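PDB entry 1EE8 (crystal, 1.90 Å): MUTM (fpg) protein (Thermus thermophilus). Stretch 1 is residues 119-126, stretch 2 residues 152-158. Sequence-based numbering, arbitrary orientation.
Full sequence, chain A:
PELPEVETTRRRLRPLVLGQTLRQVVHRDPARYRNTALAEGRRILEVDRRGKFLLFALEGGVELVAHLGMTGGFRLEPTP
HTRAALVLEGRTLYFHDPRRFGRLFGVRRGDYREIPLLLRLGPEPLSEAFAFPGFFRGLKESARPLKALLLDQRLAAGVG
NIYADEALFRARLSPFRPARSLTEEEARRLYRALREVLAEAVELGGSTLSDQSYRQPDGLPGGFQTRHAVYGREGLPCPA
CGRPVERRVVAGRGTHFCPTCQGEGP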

# COMPACT_ATOMS: atom_id res chain seq x y z
N LEU A 119 -8.66 11.90 14.91
CA LEU A 119 -9.35 11.09 15.91
C LEU A 119 -9.92 11.89 17.08
O LEU A 119 -10.85 11.44 17.74
CB LEU A 119 -8.39 10.03 16.47
CG LEU A 119 -8.03 8.88 15.53
CD1 LEU A 119 -6.99 8.00 16.19
CD2 LEU A 119 -9.29 8.08 15.20
N ARG A 120 -9.37 13.07 17.34
CA ARG A 120 -9.84 13.88 18.44
C ARG A 120 -10.68 15.09 18.02
O ARG A 120 -11.17 15.83 18.88
CB ARG A 120 -8.65 14.37 19.28
CG ARG A 120 -7.63 15.18 18.51
CD ARG A 120 -6.79 16.00 19.47
NE ARG A 120 -5.81 16.84 18.79
CZ ARG A 120 -4.68 16.39 18.26
NH1 ARG A 120 -3.85 17.23 17.66
NH2 ARG A 120 -4.37 15.10 18.33
N LEU A 121 -10.84 15.31 16.72
CA LEU A 121 -11.63 16.45 16.25
C LEU A 121 -12.98 16.53 16.96
O LEU A 121 -13.63 15.51 17.19
CB LEU A 121 -11.86 16.36 14.74
CG LEU A 121 -10.66 16.61 13.84
CD1 LEU A 121 -11.06 16.38 12.39
CD2 LEU A 121 -10.14 18.03 14.04
N GLY A 122 -13.39 17.74 17.32
CA GLY A 122 -14.66 17.91 17.99
C GLY A 122 -15.80 17.76 17.00
O GLY A 122 -15.57 17.43 15.83
N PRO A 123 -17.04 18.01 17.42
CA PRO A 123 -18.18 17.89 16.51
C PRO A 123 -18.09 18.84 15.31
O PRO A 123 -17.50 19.92 15.41
CB PRO A 123 -19.37 18.20 17.42
CG PRO A 123 -18.78 19.17 18.40
CD PRO A 123 -17.47 18.53 18.74
N GLU A 124 -18.67 18.42 14.19
CA GLU A 124 -18.67 19.22 12.98
C GLU A 124 -19.61 20.42 13.20
O GLU A 124 -20.82 20.26 13.35
CB GLU A 124 -19.15 18.38 11.80
CG GLU A 124 -18.32 18.52 10.52
CD GLU A 124 -16.91 17.93 10.63
OE1 GLU A 124 -16.37 17.49 9.60
OE2 GLU A 124 -16.35 17.92 11.75
N PRO A 125 -19.04 21.64 13.24
CA PRO A 125 -19.74 22.91 13.45
C PRO A 125 -21.13 23.05 12.82
O PRO A 125 -22.05 23.57 13.46
CB PRO A 125 -18.75 23.94 12.89
CG PRO A 125 -17.44 23.34 13.27
CD PRO A 125 -17.63 21.88 12.89
N LEU A 126 -21.29 22.60 11.59
CA LEU A 126 -22.57 22.70 10.91
C LEU A 126 -23.41 21.43 11.04
O LEU A 126 -24.16 21.08 10.13
CB LEU A 126 -22.36 23.01 9.42
CG LEU A 126 -21.62 24.32 9.14
CD1 LEU A 126 -21.41 24.47 7.65
CD2 LEU A 126 -22.43 25.49 9.71
N ASP A 152 -8.48 25.49 18.49
CA ASP A 152 -8.11 24.17 19.00
C ASP A 152 -8.62 23.07 18.09
O ASP A 152 -7.87 22.17 17.71
CB ASP A 152 -8.66 23.96 20.41
CG ASP A 152 -7.56 23.68 21.43
OD1 ASP A 152 -7.88 23.28 22.57
OD2 ASP A 152 -6.37 23.88 21.08
N GLN A 153 -9.90 23.15 17.74
CA GLN A 153 -10.57 22.19 16.87
C GLN A 153 -11.08 20.96 17.60
O GLN A 153 -11.65 20.05 16.99
CB GLN A 153 -9.66 21.79 15.70
CG GLN A 153 -9.45 22.94 14.72
CD GLN A 153 -9.15 22.46 13.32
OE1 GLN A 153 -9.83 21.59 12.79
NE2 GLN A 153 -8.13 23.06 12.70
N ARG A 154 -10.87 20.93 18.91
CA ARG A 154 -11.38 19.85 19.73
C ARG A 154 -12.75 20.36 20.16
O ARG A 154 -13.62 19.60 20.57
CB ARG A 154 -10.49 19.64 20.95
CG ARG A 154 -10.01 20.94 21.57
CD ARG A 154 -9.32 20.72 22.92
NE ARG A 154 -8.04 20.02 22.84
CZ ARG A 154 -7.91 18.72 22.62
NH1 ARG A 154 -8.97 17.96 22.46
NH2 ARG A 154 -6.70 18.18 22.57
N LEU A 155 -12.92 21.68 20.05
CA LEU A 155 -14.17 22.34 20.40
C LEU A 155 -14.94 22.71 19.14
O LEU A 155 -16.16 22.62 19.10
CB LEU A 155 -13.90 23.62 21.20
CG LEU A 155 -13.60 23.55 22.70
CD1 LEU A 155 -12.28 22.84 22.95
CD2 LEU A 155 -13.57 24.96 23.26
N ALA A 156 -14.21 23.12 18.10
CA ALA A 156 -14.80 23.51 16.83
C ALA A 156 -13.94 23.04 15.66
O ALA A 156 -13.07 23.77 15.18
CB ALA A 156 -14.95 25.03 16.78
N ALA A 157 -14.18 21.82 15.20
CA ALA A 157 -13.41 21.27 14.10
C ALA A 157 -13.52 22.10 12.82
O ALA A 157 -14.59 22.62 12.49
CB ALA A 157 -13.84 19.83 13.82
N GLY A 158 -12.40 22.24 12.11
CA GLY A 158 -12.41 22.98 10.86
C GLY A 158 -12.23 24.48 10.90
O GLY A 158 -12.08 25.11 9.86
O HOH W 1 -6.35 20.19 18.36

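This is a small, close-packed contact between the end of a helix with the loop that follows it and a second loop, fastened by a single direct backbone hydrogen bond and filled out by a small apolar cluster around Ala-157, with two arginines lying along its exposed margin.

The hydrogen bond runs from Gly-122 N to Gln-153 O, at 2.9 Å and nearly straight, with an angle of 172° at the hydrogen. The bond joins two helix exits: Gly-122 follows Leu-121, the first residue to leave helical geometry in its stretch, and Gln-153, with positive phi, is the first to do so in the other. Gly-122 brings its backbone very near the second stretch, its CA 4.2 Å from the CA of Arg-154. Gly-122 CA also makes a CA-H...O contact with Arg-154 O at 3.3 Å. Glycine suits this place because a CB here would point toward the other stretch and lie 2.2 Å from Arg-154 O, a severe clash.

Ala-157 loses more surface to the contact than any other residue. Ala-157 CB points toward the first stretch and meets Leu-121 CB at 4.1 Å and Pro-125 CD at 4.4 Å, while Gly-122 O lies 3.6 Å from the same methyl. A single methyl fits among these neighbours, which also include Glu-124: although the CA-to-CB bond of Glu-124 points away, its chain returns to place OE2 3.8 Å from Ala-157 CB. Pro-125, buried, has its CA-to-CB bond pointing toward the second stretch, and its ring atom CG lies 3.0 Å from Ala-157 O. The ring offers a compact apolar surface and, lacking a backbone N-H, leaves no such donor to be satisfied in this buried position.

Leu-121 starts sideways to the partner, but its m,t rotamer carries the end of the side chain nearer, so that CD2 comes within 3.8 Å of Gln-153 OE1. Gln-153 OE1 has its own polar partner, accepting a 2.7 Å hydrogen bond from Gly-158 N. The buried Gln-153 side chain thus braces its own loop, while its backbone oxygen serves the first stretch.

At the exposed margin, Arg-120 CD lies 3.8 Å from Arg-154 NH2 in an oblique approach. The like charges are close, with Arg-120 NE and Arg-154 NH2 4.1 Å apart, so the contact is one of packing rather than charge pairing. Arg-154 NE instead forms a salt bridge with Asp-152 OD1 at 3.3 Å. A water adds a modest link, donating to Asp-152 O at 2.6 Å and accepting a weak hydrogen bond from Arg-120 NE at 3.4 Å.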